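Local atomic coordinates of gamma-glutamyl-gamma-aminobutyraldehyde dehydrogenase (Burkholderia cenocepacia, PDB entry 4LIH), a protein that probably oxidises aldehydes such as gamma-glutamyl-gamma-aminobutyraldehyde to the corresponding carboxylic acids with NAD(P)+, as a member of the aldehyde dehydrogenase family. Residues P280-P285 with A436-S441; R314-R319 with S413-D418. All blocks are in the same frame, centred on the assembly; numbering follows the deposited sequence.

Contact 1: residues P280-P285 with A436-S441; sequences PNIVLP and AAVWTS
N281 and W439 meet through their side chains on one face of two adjacent parallel strands, 280-283 and 436-439, whose axes run only 6° apart. With CG anti to the backbone N (chi1 -174°), N281 sends its amide toward the neighbouring strand, and its OD1 accepts the indole N-H of W439 at 2.8 Å from NE1. The donor sits on a lone pair in the amide plane, and the oxygen lies near the indole plane, at the ring edge, although the amide and indole planes are turned 50° apart. The same OD1 rests 3.6 Å from CB of A437. V283 lies alongside W439, its CG2 4.0 Å from CD1.

Between the two strands the backbone bonds run in parallel fashion: A437 N to P280 O, I282 N to A437 O, W439 N to I282 O at 2.8 Å, and finally L284 N to W439 O, longer at 3.2 Å. On the other face the packing is apolar. I282 CB is 4.3 Å from V438 CG2, and L284 CD1 bridges V438 CG2 (3.8 Å) and T440 CB. This bonded, buried part gives way to a loose end beyond L284, where P285 is exposed and S441 partly so; neither touches the opposite segment, and S441 packs on N442 of a second subunit. The hydroxyl of T440 turns to D286 instead of crossing the contact.

Helix 290-302 covers the N281-W439 face and helix 443-452 the V438-L284 face. The indole N-H and the amide oxygen, both buried, thus satisfy each other, and their bond would limit rotation of the tryptophan ring.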
ATOM      1  N   PRO A 280       2.937 -31.118  -4.904  1.00  8.19           N
ATOM      2  CA  PRO A 280       2.034 -32.100  -4.272  1.00  8.35           C
ATOM      3  C   PRO A 280       0.592 -31.593  -4.179  1.00  8.51           C
ATOM      4  O   PRO A 280       0.361 -30.403  -3.949  1.00  8.53           O
ATOM      5  CB  PRO A 280       2.640 -32.240  -2.891  1.00  8.33           C
ATOM      6  CG  PRO A 280       3.048 -30.809  -2.605  1.00  8.24           C
ATOM      7  CD  PRO A 280       3.737 -30.411  -3.887  1.00  8.16           C
ATOM      8  N   ASN A 281      -0.349 -32.505  -4.413  1.00  8.80           N
ATOM      9  CA  ASN A 281      -1.785 -32.268  -4.425  1.00  9.00           C
ATOM     10  C   ASN A 281      -2.398 -33.208  -3.390  1.00  9.32           C
ATOM     11  O   ASN A 281      -2.486 -34.399  -3.630  1.00  9.22           O
ATOM     12  CB  ASN A 281      -2.301 -32.565  -5.827  1.00  8.93           C
ATOM     13  CG  ASN A 281      -3.772 -32.219  -6.040  1.00  9.02           C
ATOM     14  OD1 ASN A 281      -4.456 -31.526  -5.250  1.00  8.99           O
ATOM     15  ND2 ASN A 281      -4.280 -32.757  -7.121  1.00  9.04           N
ATOM     16  N   ILE A 282      -2.779 -32.644  -2.228  1.00  9.62           N
ATOM     17  CA  ILE A 282      -3.164 -33.421  -1.043  1.00 10.01           C
ATOM     18  C   ILE A 282      -4.678 -33.558  -0.881  1.00 10.38           C
ATOM     19  O   ILE A 282      -5.366 -32.565  -0.746  1.00 10.65           O
ATOM     20  CB  ILE A 282      -2.633 -32.768   0.227  1.00 10.03           C
ATOM     21  CG1 ILE A 282      -1.113 -32.542   0.078  1.00 10.01           C
ATOM     22  CG2 ILE A 282      -3.040 -33.652   1.417  1.00 10.21           C
ATOM     23  CD1 ILE A 282      -0.444 -31.831   1.235  1.00  9.98           C
ATOM     24  N   VAL A 283      -5.196 -34.778  -0.901  1.00 10.85           N
ATOM     25  CA  VAL A 283      -6.650 -34.989  -0.821  1.00 11.36           C
ATOM     26  C   VAL A 283      -6.964 -35.706   0.458  1.00 11.83           C
ATOM     27  O   VAL A 283      -6.564 -36.838   0.639  1.00 11.90           O
ATOM     28  CB  VAL A 283      -7.195 -35.773  -1.997  1.00 11.37           C
ATOM     29  CG1 VAL A 283      -8.704 -35.819  -1.958  1.00 11.52           C
ATOM     30  CG2 VAL A 283      -6.757 -35.171  -3.287  1.00 11.26           C
ATOM     31  N   LEU A 284      -7.697 -35.002   1.328  1.00 12.49           N
ATOM     32  CA  LEU A 284      -8.103 -35.482   2.615  1.00 12.88           C
ATOM     33  C   LEU A 284      -9.523 -36.078   2.615  1.00 13.57           C
ATOM     34  O   LEU A 284     -10.337 -35.759   1.766  1.00 13.69           O
ATOM     35  CB  LEU A 284      -8.014 -34.364   3.635  1.00 13.00           C
ATOM     36  CG  LEU A 284      -6.594 -33.854   3.877  1.00 13.01           C
ATOM     37  CD1 LEU A 284      -6.600 -32.505   4.548  1.00 13.10           C
ATOM     38  CD2 LEU A 284      -5.867 -34.866   4.724  1.00 13.35           C
ATOM     39  N   PRO A 285      -9.827 -36.927   3.612  1.00 14.30           N
ATOM     40  CA  PRO A 285     -11.148 -37.610   3.690  1.00 14.71           C
ATOM     41  C   PRO A 285     -12.373 -36.668   3.677  1.00 15.28           C
ATOM     42  O   PRO A 285     -13.426 -37.008   3.100  1.00 15.30           O
ATOM     43  CB  PRO A 285     -11.065 -38.342   5.019  1.00 14.85           C
ATOM     44  CG  PRO A 285      -9.603 -38.592   5.220  1.00 14.72           C
ATOM     45  CD  PRO A 285      -8.943 -37.334   4.713  1.00 14.52           C
ATOM     46  N   ALA A 436       1.556 -26.113  -4.556  1.00  9.14           N
ATOM     47  CA  ALA A 436       0.989 -27.185  -3.769  1.00  9.03           C
ATOM     48  C   ALA A 436      -0.524 -27.007  -3.684  1.00  9.03           C
ATOM     49  O   ALA A 436      -1.080 -25.932  -3.956  1.00  9.03           O
ATOM     50  CB  ALA A 436       1.623 -27.158  -2.383  1.00  8.98           C
ATOM     51  N   ALA A 437      -1.211 -28.061  -3.281  1.00  9.00           N
ATOM     52  CA  ALA A 437      -2.659 -27.939  -3.005  1.00  8.92           C
ATOM     53  C   ALA A 437      -3.140 -28.834  -1.888  1.00  9.04           C
ATOM     54  O   ALA A 437      -2.481 -29.833  -1.580  1.00  8.86           O
ATOM     55  CB  ALA A 437      -3.421 -28.247  -4.265  1.00  8.90           C
ATOM     56  N   VAL A 438      -4.255 -28.438  -1.236  1.00  9.10           N
ATOM     57  CA  VAL A 438      -4.900 -29.256  -0.228  1.00  9.42           C
ATOM     58  C   VAL A 438      -6.417 -29.209  -0.424  1.00  9.63           C
ATOM     59  O   VAL A 438      -6.969 -28.164  -0.787  1.00  9.16           O
ATOM     60  CB  VAL A 438      -4.509 -28.887   1.234  1.00  9.55           C
ATOM     61  CG1 VAL A 438      -4.808 -27.419   1.561  1.00  9.61           C
ATOM     62  CG2 VAL A 438      -5.133 -29.885   2.185  1.00  9.86           C
ATOM     63  N   TRP A 439      -7.048 -30.377  -0.273  1.00  9.95           N
ATOM     64  CA  TRP A 439      -8.512 -30.489  -0.399  1.00 10.34           C
ATOM     65  C   TRP A 439      -9.118 -30.917   0.915  1.00 10.76           C
ATOM     66  O   TRP A 439      -8.882 -32.047   1.374  1.00 10.86           O
ATOM     67  CB  TRP A 439      -8.929 -31.488  -1.482  1.00 10.36           C
ATOM     68  CG  TRP A 439      -8.439 -31.131  -2.869  1.00 10.18           C
ATOM     69  CD1 TRP A 439      -7.145 -31.150  -3.294  1.00 10.08           C
ATOM     70  CD2 TRP A 439      -9.218 -30.638  -3.981  1.00 10.17           C
ATOM     71  NE1 TRP A 439      -7.075 -30.766  -4.581  1.00 10.01           N
ATOM     72  CE2 TRP A 439      -8.319 -30.401  -5.031  1.00 10.06           C
ATOM     73  CE3 TRP A 439     -10.584 -30.393  -4.185  1.00 10.26           C
ATOM     74  CZ2 TRP A 439      -8.739 -29.976  -6.302  1.00  9.99           C
ATOM     75  CZ3 TRP A 439     -11.007 -29.927  -5.426  1.00 10.23           C
ATOM     76  CH2 TRP A 439     -10.078 -29.707  -6.471  1.00 10.14           C
ATOM     77  N   THR A 440      -9.948 -30.038   1.487  1.00 11.23           N
ATOM     78  CA  THR A 440     -10.569 -30.249   2.782  1.00 11.65           C
ATOM     79  C   THR A 440     -11.737 -29.284   2.950  1.00 12.20           C
ATOM     80  O   THR A 440     -11.698 -28.143   2.474  1.00 11.99           O
ATOM     81  CB  THR A 440      -9.580 -30.066   3.957  1.00 11.66           C
ATOM     82  OG1 THR A 440     -10.244 -30.344   5.193  1.00 11.66           O
ATOM     83  CG2 THR A 440      -8.979 -28.630   4.010  1.00 11.50           C
ATOM     84  N   SER A 441     -12.779 -29.757   3.648  1.00 13.10           N
ATOM     85  CA  SER A 441     -13.920 -28.928   3.972  1.00 13.48           C
ATOM     86  C   SER A 441     -13.733 -28.143   5.273  1.00 13.53           C
ATOM     87  O   SER A 441     -14.548 -27.279   5.587  1.00 13.96           O
ATOM     88  CB  SER A 441     -15.205 -29.797   4.040  1.00 14.01           C
ATOM     89  OG  SER A 441     -15.052 -30.789   5.040  1.00 14.62           O
TER

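Contact 2: residues R314-R319 with S413-D418; sequences RLLVHR and SVIVFD
F417 holds CG between its backbone N and carbonyl carbon (chi1 67°), while H318 has CG anti to its backbone N (chi1 -168°); these settings place the CG from which each ring starts. The ring planes stand 80° apart, and the imidazole edge is directed at the phenyl face in an offset edge-to-face pair, H318 CD2 lying 3.7 Å from F417 CE1. H318 CB also stands over that face, 4.3 Å from the ring centroid, as a CH-pi contact. L316 C lies at the phenyl edge, and F417 CE2 is 3.4 Å from H318 N. H318 ND1 accepts the backbone N-H of D320, capping helix 319-333.

At the exposed end, R319, its chain bent, grips D418 side-on. NE meets OD1 at 2.8 Å and NH2 meets OD2 at 3.0 Å, both nearly straight, both on the syn sides of the carboxylate and close to the guanidinium plane. V416 CG2 lies over the centre of one guanidinium face, so a methyl group backs the salt bridge.

Earlier in the strands the side-chain contacts across the pair are mainly aliphatic. L316 and I415 lie side by side, CD1 to CD1 4.0 Å, on the face that carries F417; V317 CG1 meets V414 CG1 at 3.9 Å on the other. Backbone bonds alternate from L315 N with S413 O to R319 N with F417 O, the last at the junction of strand 314-318 and the helix that follows.

Helix 319-333 packs against the L315 and V317 face, and helix 420-428 against the L316 and F417 face. Parallel strands layered between helices in this way are characteristic of the alpha/beta catalytic domain of aldehyde dehydrogenases.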
ATOM      1  N   ARG A 314       2.542 -35.201  -7.835  1.00  9.49           N
ATOM      2  CA  ARG A 314       2.454 -36.105  -6.691  1.00  9.72           C
ATOM      3  C   ARG A 314       1.054 -35.885  -6.133  1.00 10.03           C
ATOM      4  O   ARG A 314       0.750 -34.776  -5.662  1.00 10.11           O
ATOM      5  CB  ARG A 314       3.512 -35.825  -5.597  1.00  9.55           C
ATOM      6  CG  ARG A 314       4.910 -35.993  -6.055  1.00  9.52           C
ATOM      7  CD  ARG A 314       5.963 -35.777  -4.985  1.00  9.47           C
ATOM      8  NE  ARG A 314       6.056 -34.413  -4.543  1.00  9.38           N
ATOM      9  CZ  ARG A 314       6.304 -33.996  -3.287  1.00  9.35           C
ATOM     10  NH1 ARG A 314       6.475 -34.830  -2.278  1.00  9.46           N
ATOM     11  NH2 ARG A 314       6.381 -32.699  -3.040  1.00  9.43           N
ATOM     12  N   LEU A 315       0.196 -36.896  -6.287  1.00 10.48           N
ATOM     13  CA  LEU A 315      -1.124 -36.917  -5.647  1.00 10.99           C
ATOM     14  C   LEU A 315      -1.033 -37.701  -4.360  1.00 11.06           C
ATOM     15  O   LEU A 315      -0.835 -38.915  -4.360  1.00 10.88           O
ATOM     16  CB  LEU A 315      -2.171 -37.543  -6.560  1.00 11.77           C
ATOM     17  CG  LEU A 315      -3.558 -37.543  -5.920  1.00 12.38           C
ATOM     18  CD1 LEU A 315      -4.232 -36.211  -6.156  1.00 12.47           C
ATOM     19  CD2 LEU A 315      -4.417 -38.708  -6.389  1.00 13.10           C
ATOM     20  N   LEU A 316      -1.148 -36.978  -3.257  1.00 11.18           N
ATOM     21  CA  LEU A 316      -1.104 -37.540  -1.934  1.00 11.43           C
ATOM     22  C   LEU A 316      -2.554 -37.722  -1.497  1.00 11.81           C
ATOM     23  O   LEU A 316      -3.307 -36.734  -1.407  1.00 11.73           O
ATOM     24  CB  LEU A 316      -0.418 -36.585  -0.980  1.00 11.56           C
ATOM     25  CG  LEU A 316       1.102 -36.587  -0.892  1.00 11.46           C
ATOM     26  CD1 LEU A 316       1.768 -36.448  -2.233  1.00 11.59           C
ATOM     27  CD2 LEU A 316       1.631 -35.500   0.049  1.00 11.51           C
ATOM     28  N   VAL A 317      -2.937 -38.958  -1.210  1.00 12.15           N
ATOM     29  CA  VAL A 317      -4.324 -39.281  -0.895  1.00 12.37           C
ATOM     30  C   VAL A 317      -4.424 -40.093   0.388  1.00 12.68           C
ATOM     31  O   VAL A 317      -3.663 -41.012   0.607  1.00 12.52           O
ATOM     32  CB  VAL A 317      -4.981 -40.039  -2.060  1.00 12.51           C
ATOM     33  CG1 VAL A 317      -4.250 -41.320  -2.375  1.00 12.68           C
ATOM     34  CG2 VAL A 317      -6.450 -40.300  -1.780  1.00 12.62           C
ATOM     35  N   HIS A 318      -5.372 -39.754   1.236  1.00 13.00           N
ATOM     36  CA  HIS A 318      -5.511 -40.432   2.513  1.00 13.69           C
ATOM     37  C   HIS A 318      -5.999 -41.866   2.293  1.00 14.29           C
ATOM     38  O   HIS A 318      -6.869 -42.116   1.483  1.00 13.75           O
ATOM     39  CB  HIS A 318      -6.490 -39.666   3.415  1.00 13.83           C
ATOM     40  CG  HIS A 318      -6.483 -40.120   4.836  1.00 14.10           C
ATOM     41  ND1 HIS A 318      -7.104 -41.283   5.253  1.00 14.64           N
ATOM     42  CD2 HIS A 318      -5.995 -39.536   5.953  1.00 14.23           C
ATOM     43  CE1 HIS A 318      -6.944 -41.420   6.558  1.00 14.59           C
ATOM     44  NE2 HIS A 318      -6.274 -40.373   7.008  1.00 14.43           N
ATOM     45  N   ARG A 319      -5.438 -42.806   3.036  1.00 15.64           N
ATOM     46  CA  ARG A 319      -5.793 -44.238   2.894  1.00 16.98           C
ATOM     47  C   ARG A 319      -7.290 -44.524   2.872  1.00 17.65           C
ATOM     48  O   ARG A 319      -7.747 -45.395   2.118  1.00 17.73           O
ATOM     49  CB  ARG A 319      -5.131 -45.056   4.013  1.00 18.65           C
ATOM     50  CG  ARG A 319      -5.113 -46.560   3.734  1.00 20.55           C
ATOM     51  CD  ARG A 319      -4.378 -47.336   4.818  1.00 22.58           C
ATOM     52  NE  ARG A 319      -3.020 -46.842   5.038  1.00 23.46           N
ATOM     53  CZ  ARG A 319      -1.972 -47.114   4.267  1.00 23.82           C
ATOM     54  NH1 ARG A 319      -2.080 -47.885   3.202  1.00 24.49           N
ATOM     55  NH2 ARG A 319      -0.787 -46.620   4.577  1.00 24.73           N
ATOM     56  N   SER A 413       2.306 -39.651  -9.895  1.00 10.56           N
ATOM     57  CA  SER A 413       2.719 -40.474  -8.760  1.00 10.56           C
ATOM     58  C   SER A 413       1.671 -40.330  -7.658  1.00 10.51           C
ATOM     59  O   SER A 413       1.502 -39.242  -7.082  1.00 10.40           O
ATOM     60  CB  SER A 413       4.102 -40.041  -8.235  1.00 10.61           C
ATOM     61  OG  SER A 413       5.131 -40.398  -9.134  1.00 10.73           O
ATOM     62  N   VAL A 414       0.950 -41.418  -7.390  1.00 10.49           N
ATOM     63  CA  VAL A 414      -0.032 -41.486  -6.335  1.00 10.42           C
ATOM     64  C   VAL A 414       0.614 -42.054  -5.059  1.00 10.60           C
ATOM     65  O   VAL A 414       1.151 -43.173  -5.051  1.00 10.61           O
ATOM     66  CB  VAL A 414      -1.246 -42.363  -6.721  1.00 10.48           C
ATOM     67  CG1 VAL A 414      -2.231 -42.428  -5.574  1.00 10.49           C
ATOM     68  CG2 VAL A 414      -1.946 -41.808  -7.944  1.00 10.43           C
ATOM     69  N   ILE A 415       0.517 -41.281  -3.975  1.00 10.75           N
ATOM     70  CA  ILE A 415       1.210 -41.584  -2.704  1.00 11.06           C
ATOM     71  C   ILE A 415       0.170 -41.597  -1.612  1.00 11.50           C
ATOM     72  O   ILE A 415      -0.598 -40.660  -1.503  1.00 11.40           O
ATOM     73  CB  ILE A 415       2.293 -40.512  -2.372  1.00 10.89           C
ATOM     74  CG1 ILE A 415       3.353 -40.514  -3.473  1.00 10.83           C
ATOM     75  CG2 ILE A 415       2.864 -40.734  -0.954  1.00 11.06           C
ATOM     76  CD1 ILE A 415       4.291 -39.323  -3.522  1.00 10.74           C
ATOM     77  N   VAL A 416       0.133 -42.667  -0.819  1.00 12.28           N
ATOM     78  CA  VAL A 416      -0.846 -42.800   0.253  1.00 12.75           C
ATOM     79  C   VAL A 416      -0.295 -42.293   1.577  1.00 13.03           C
ATOM     80  O   VAL A 416       0.896 -42.412   1.822  1.00 13.22           O
ATOM     81  CB  VAL A 416      -1.283 -44.274   0.424  1.00 13.28           C
ATOM     82  CG1 VAL A 416      -0.150 -45.120   1.019  1.00 13.81           C
ATOM     83  CG2 VAL A 416      -2.498 -44.327   1.327  1.00 13.54           C
ATOM     84  N   PHE A 417      -1.150 -41.726   2.422  1.00 13.10           N
ATOM     85  CA  PHE A 417      -0.730 -41.334   3.740  1.00 13.77           C
ATOM     86  C   PHE A 417      -1.826 -41.598   4.743  1.00 15.09           C
ATOM     87  O   PHE A 417      -2.998 -41.810   4.373  1.00 15.17           O
ATOM     88  CB  PHE A 417      -0.358 -39.858   3.776  1.00 13.16           C
ATOM     89  CG  PHE A 417      -1.523 -38.925   3.568  1.00 12.70           C
ATOM     90  CD1 PHE A 417      -2.227 -38.406   4.652  1.00 12.41           C
ATOM     91  CD2 PHE A 417      -1.872 -38.501   2.279  1.00 12.42           C
ATOM     92  CE1 PHE A 417      -3.262 -37.518   4.455  1.00 12.32           C
ATOM     93  CE2 PHE A 417      -2.914 -37.604   2.078  1.00 12.18           C
ATOM     94  CZ  PHE A 417      -3.614 -37.123   3.153  1.00 12.09           C
ATOM     95  N   ASP A 418      -1.430 -41.605   6.006  1.00 16.94           N
ATOM     96  CA  ASP A 418      -2.334 -41.978   7.107  1.00 19.31           C
ATOM     97  C   ASP A 418      -2.787 -40.801   7.938  1.00 19.19           C
ATOM     98  O   ASP A 418      -3.812 -40.854   8.603  1.00 19.25           O
ATOM     99  CB  ASP A 418      -1.677 -43.025   8.009  1.00 21.03           C
ATOM    100  CG  ASP A 418      -1.644 -44.371   7.364  1.00 22.75           C
ATOM    101  OD1 ASP A 418      -2.712 -45.017   7.188  1.00 26.93           O
ATOM    102  OD2 ASP A 418      -0.559 -44.789   6.985  1.00 23.92           O
TER

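Contacts 1 and 2 lie in one sheet, their centres about 10 Å apart, with the strands in the order 435-439, 280-283, 314-318, 411-417, all parallel. The two inner strands join the contacts directly: N281 N lies 2.8 Å from R314 O, and V283 N 2.8 Å from L316 O, both probable hydrogen bonds. Just past the end of strand 280-283, L284 packs on F417 and P285 on H318. Along the chain 280-285 comes first and 436-441 last. Strand 411-417 fits between 314-318 and the earlier 388-395, and the chain then crosses to the other side of 280-283 for 435-439, uniting distant sequence in the family's probable catalytic domain.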